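Local coordinates for protein Alpha/beta hydrolase (Legionella pneumophila subsp. pneumophila str. Philadelphia 1, PDB 4EZI) that is of unknown function but adopts the alpha/beta hydrolase fold and may act as a lipase, possibly on triacylglycerols, at residues V74-Y79 and G110-M115; D161-A166 and L189-V194. All blocks are in the same frame, centred on the assembly; numbering follows the deposited sequence.

Interaction 1: residues V74-Y79 and G110-M115; sequences VGIISY and GYMTVM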
# COMPACT_ATOMS: atom_id res chain seq x y z
N VAL A 74 -22.78 5.44 -4.54
CA VAL A 74 -21.35 5.24 -4.75
C VAL A 74 -20.63 4.88 -3.47
O VAL A 74 -20.59 5.65 -2.52
CB VAL A 74 -20.72 6.51 -5.39
CG1 VAL A 74 -19.23 6.33 -5.61
CG2 VAL A 74 -21.41 6.86 -6.70
N GLY A 75 -20.03 3.71 -3.47
CA GLY A 75 -19.14 3.27 -2.38
C GLY A 75 -17.75 3.85 -2.57
O GLY A 75 -17.39 4.31 -3.66
N ILE A 76 -16.95 3.83 -1.50
CA ILE A 76 -15.56 4.30 -1.54
C ILE A 76 -14.61 3.13 -1.44
O ILE A 76 -14.79 2.27 -0.59
CB ILE A 76 -15.27 5.28 -0.37
CG1 ILE A 76 -16.15 6.52 -0.50
CG2 ILE A 76 -13.82 5.69 -0.31
CD1 ILE A 76 -16.02 7.49 0.68
N ILE A 77 -13.59 3.13 -2.29
CA ILE A 77 -12.48 2.20 -2.15
C ILE A 77 -11.21 3.01 -1.89
O ILE A 77 -10.91 3.96 -2.63
CB ILE A 77 -12.37 1.25 -3.36
CG1 ILE A 77 -11.36 0.10 -3.12
CG2 ILE A 77 -12.11 1.99 -4.67
CD1 ILE A 77 -9.94 0.39 -3.48
N SER A 78 -10.52 2.68 -0.80
CA SER A 78 -9.23 3.29 -0.48
C SER A 78 -8.18 2.29 -0.92
O SER A 78 -8.12 1.19 -0.37
CB SER A 78 -9.14 3.59 1.03
OG SER A 78 -7.94 4.25 1.38
N TYR A 79 -7.36 2.68 -1.89
CA TYR A 79 -6.35 1.83 -2.46
C TYR A 79 -4.96 2.37 -2.10
O TYR A 79 -4.62 3.50 -2.47
CB TYR A 79 -6.48 1.72 -4.00
CG TYR A 79 -5.49 0.72 -4.53
CD1 TYR A 79 -4.19 1.10 -4.88
CD2 TYR A 79 -5.82 -0.62 -4.58
CE1 TYR A 79 -3.28 0.16 -5.32
CE2 TYR A 79 -4.91 -1.58 -4.97
CZ TYR A 79 -3.64 -1.19 -5.33
OH TYR A 79 -2.73 -2.14 -5.73
N GLY A 110 -17.21 1.25 -10.40
CA GLY A 110 -18.04 2.39 -10.04
C GLY A 110 -17.85 2.97 -8.65
O GLY A 110 -18.72 3.65 -8.15
N TYR A 111 -16.68 2.74 -8.05
CA TYR A 111 -16.39 3.25 -6.74
C TYR A 111 -15.65 4.57 -6.83
O TYR A 111 -14.85 4.81 -7.75
CB TYR A 111 -15.52 2.26 -5.94
CG TYR A 111 -16.09 0.84 -5.80
CD1 TYR A 111 -17.45 0.60 -5.72
CD2 TYR A 111 -15.24 -0.24 -5.75
CE1 TYR A 111 -17.95 -0.69 -5.57
CE2 TYR A 111 -15.71 -1.52 -5.61
CZ TYR A 111 -17.07 -1.75 -5.53
OH TYR A 111 -17.53 -3.05 -5.38
N MSE A 112 -15.91 5.45 -5.86
CA MSE A 112 -15.06 6.60 -5.63
C MSE A 112 -13.72 6.09 -5.13
O MSE A 112 -13.67 5.44 -4.09
CB MSE A 112 -15.71 7.57 -4.65
CG MSE A 112 -14.79 8.78 -4.38
SE MSE A 112 -15.65 10.16 -3.32
CE MSE A 112 -14.60 10.05 -1.75
N THR A 113 -12.66 6.32 -5.91
CA THR A 113 -11.37 5.68 -5.71
C THR A 113 -10.44 6.71 -5.07
O THR A 113 -10.20 7.79 -5.62
CB THR A 113 -10.87 5.10 -7.05
OG1 THR A 113 -11.85 4.17 -7.55
CG2 THR A 113 -9.54 4.41 -6.90
N VAL A 114 -9.93 6.37 -3.89
CA VAL A 114 -9.16 7.26 -3.02
C VAL A 114 -7.79 6.63 -2.85
O VAL A 114 -7.69 5.50 -2.42
CB VAL A 114 -9.87 7.42 -1.67
CG1 VAL A 114 -9.06 8.24 -0.71
CG2 VAL A 114 -11.27 8.04 -1.88
N MSE A 115 -6.73 7.37 -3.21
CA MSE A 115 -5.39 6.80 -3.31
C MSE A 115 -4.38 7.73 -2.66
O MSE A 115 -3.98 8.74 -3.26
CB MSE A 115 -5.03 6.56 -4.78
CG MSE A 115 -6.05 5.74 -5.51
SE MSE A 115 -5.53 5.36 -7.34
CE MSE A 115 -4.15 4.10 -6.98
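With chi1 at -170°, Ile77 sets CG1 anti to its backbone N and leaves CG2 in the crowded position between N and carbonyl carbon, from where it reaches Tyr111 and Thr113. The contact is a worked example of a beta-alpha-beta crossover in the alpha/beta hydrolase fold: strands 74-80 and 112-116 run parallel, joined through helix 99-108. Ile77 CG2 lies 3.6 Å from Tyr111 CB, the two side chains crossing at about a right angle. The side chains of Ile77 and Thr113 lie side by side and point the same way, and Thr113 OG1 is itself held by a 3.1 Å hydrogen bond to Tyr111 O, which it meets from above the carbonyl plane. The Ile77 N-H donates to Met112 O, and Ile77 O accepts the N-H of Val114, so its backbone faces strand 112-116, whereas Ile76 and Ser78 bond to strand 162-168. Tyr79 N to Val114 O and Met112 N to Gly75 O extend the ladder at its two ends. On the face of Ile76, Met112 (selenomethionine) runs alongside the isoleucine, Met112 CE 3.8 Å from Ile76 CD1, and Ile76 CG2 touches Val114 CG2 at 3.8 Å. Met115 CE, the selenomethionine methyl, lies 3.7 Å from Tyr79 CD1.

Interaction 2: residues D161-A166 and L189-V194; sequences DKLYLA and LPVSAV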
# COMPACT_ATOMS: atom_id res chain seq x y z
N ASP A 161 -22.52 4.20 2.49
CA ASP A 161 -21.66 3.82 3.61
C ASP A 161 -20.76 2.62 3.30
O ASP A 161 -20.06 2.12 4.18
CB ASP A 161 -22.51 3.61 4.89
CG ASP A 161 -23.08 4.93 5.45
OD1 ASP A 161 -22.36 5.96 5.48
OD2 ASP A 161 -24.26 4.94 5.87
N LYS A 162 -20.77 2.15 2.05
CA LYS A 162 -19.88 1.06 1.65
C LYS A 162 -18.44 1.59 1.57
O LYS A 162 -18.18 2.62 0.94
CB LYS A 162 -20.27 0.47 0.30
CG LYS A 162 -21.64 -0.25 0.27
CD LYS A 162 -21.60 -1.62 0.91
CE LYS A 162 -22.94 -2.37 0.76
NZ LYS A 162 -22.91 -3.72 1.40
N LEU A 163 -17.53 0.87 2.22
CA LEU A 163 -16.12 1.23 2.28
C LEU A 163 -15.27 -0.02 2.11
O LEU A 163 -15.37 -0.98 2.89
CB LEU A 163 -15.81 1.92 3.60
CG LEU A 163 -14.34 2.26 3.88
CD1 LEU A 163 -13.74 3.20 2.83
CD2 LEU A 163 -14.20 2.85 5.26
N TYR A 164 -14.40 -0.01 1.10
CA TYR A 164 -13.56 -1.15 0.78
C TYR A 164 -12.09 -0.72 0.89
O TYR A 164 -11.76 0.39 0.47
CB TYR A 164 -13.84 -1.62 -0.66
CG TYR A 164 -15.31 -1.73 -1.00
CD1 TYR A 164 -16.08 -2.80 -0.56
CD2 TYR A 164 -15.94 -0.74 -1.73
CE1 TYR A 164 -17.45 -2.88 -0.88
CE2 TYR A 164 -17.27 -0.80 -2.06
CZ TYR A 164 -18.04 -1.86 -1.61
OH TYR A 164 -19.36 -1.95 -1.95
N LEU A 165 -11.22 -1.58 1.42
CA LEU A 165 -9.81 -1.23 1.59
C LEU A 165 -8.96 -2.27 0.85
O LEU A 165 -9.08 -3.46 1.13
CB LEU A 165 -9.42 -1.22 3.07
CG LEU A 165 -10.33 -0.45 4.04
CD1 LEU A 165 -9.79 -0.64 5.46
CD2 LEU A 165 -10.50 1.02 3.69
N ALA A 166 -8.07 -1.83 -0.03
CA ALA A 166 -7.18 -2.74 -0.77
C ALA A 166 -5.83 -2.08 -0.98
O ALA A 166 -5.70 -0.88 -0.91
CB ALA A 166 -7.78 -3.15 -2.11
N LEU A 189 -17.04 3.85 12.27
CA LEU A 189 -16.99 3.97 10.82
C LEU A 189 -17.07 2.55 10.22
O LEU A 189 -16.13 1.78 10.35
CB LEU A 189 -15.69 4.65 10.38
CG LEU A 189 -15.54 4.77 8.86
CD1 LEU A 189 -16.63 5.68 8.25
CD2 LEU A 189 -14.16 5.27 8.51
N PRO A 190 -18.17 2.21 9.53
CA PRO A 190 -18.26 0.84 9.01
C PRO A 190 -17.26 0.58 7.89
O PRO A 190 -17.04 1.46 7.05
CB PRO A 190 -19.70 0.73 8.46
CG PRO A 190 -20.43 1.91 9.00
CD PRO A 190 -19.43 2.95 9.38
N VAL A 191 -16.64 -0.60 7.93
CA VAL A 191 -15.77 -1.07 6.88
C VAL A 191 -16.46 -2.30 6.28
O VAL A 191 -16.89 -3.19 7.03
CB VAL A 191 -14.37 -1.43 7.40
CG1 VAL A 191 -13.50 -2.04 6.27
CG2 VAL A 191 -13.69 -0.23 8.03
N SER A 192 -16.61 -2.33 4.96
CA SER A 192 -17.39 -3.37 4.26
C SER A 192 -16.57 -4.59 3.87
O SER A 192 -17.07 -5.71 3.91
CB SER A 192 -18.07 -2.79 3.01
OG SER A 192 -18.78 -1.60 3.31
N ALA A 193 -15.32 -4.40 3.47
CA ALA A 193 -14.48 -5.53 3.05
C ALA A 193 -13.06 -5.02 2.91
O ALA A 193 -12.82 -3.86 2.57
CB ALA A 193 -14.94 -6.11 1.74
N VAL A 194 -12.10 -5.92 3.13
CA VAL A 194 -10.67 -5.60 3.15
C VAL A 194 -9.94 -6.71 2.39
O VAL A 194 -10.14 -7.89 2.68
CB VAL A 194 -10.17 -5.49 4.60
CG1 VAL A 194 -8.68 -5.12 4.62
CG2 VAL A 194 -10.98 -4.44 5.35
O HOH W 1 -18.37 3.53 5.85
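Ser192 points its CB toward 161-166, where the backbone N of Leu163 donates to Ser192 OG over 3.0 Å, a nearly straight bond of 166°. Chi1 of -50° makes this possible, placing OG anti to the carbonyl carbon and beside the serine's own N. A side-chain oxygen thus does what a main-chain carbonyl would do in a regular parallel pair. The carbonyl of the same leucine is gripped in turn. Leu163 O receives Ser192 N at 2.8 Å, the donor lying in the carbonyl plane, and a weak second bond comes from Ala193 N at 3.5 Å. Ser192 has near-helical backbone angles, which turn two successive N-H groups to one acceptor, an irregularity resembling a beta bulge.

Beyond it the pairing becomes regular, and Leu165 N donates to Ala193 O at 3.0 Å. Here strands 162-168 and 193-197 lie side by side in the central sheet of the alpha/beta hydrolase fold, linked through helix 170-185; the first of them leads into a GxSxG sequence consistent with a nucleophile elbow. Leu165 goes on to pair with the backbone of Ala195, while Tyr164 directs its polar backbone atoms to strand 74-80 on the other side.

Before the paired region two acceptors face each other, and a water donates to both: to Asp161 O, at 2.8 Å, and to Pro190 O, at 2.7 Å. The ammonium group of Lys162 is satisfied by the carbonyls of Phe369 and Gln372. Apolar groups fill in around this network: Leu165 CD1 touches Val191 CG1 and Val194 CG2, each at 4.0 Å, and Ala193 CB meets the edge of the Tyr164 ring near its plane.

In the fold
After the antiparallel strands of the N-terminal region, the chain runs along strand 74-80, through helix 99-108 and back to strand 112-116, where interaction 1 closes its loop. Helix 134-154 then carries it past strand 74-80 to the opposite flank, where strand 162-168 is laid down; helix 170-185 follows, and interaction 2 closes at strand 193-197. The two loops follow in series, neither nested nor crossing. Strand 74-80 lies between 112-116 and 162-168, so both contacts belong to the parallel part of one mixed sheet. They join at Tyr164: Tyr164 N lies 2.9 Å from Ile76 O and Tyr164 O 2.9 Å from Ser78 N, both probable hydrogen bonds, and the Tyr111 and Tyr164 rings stack.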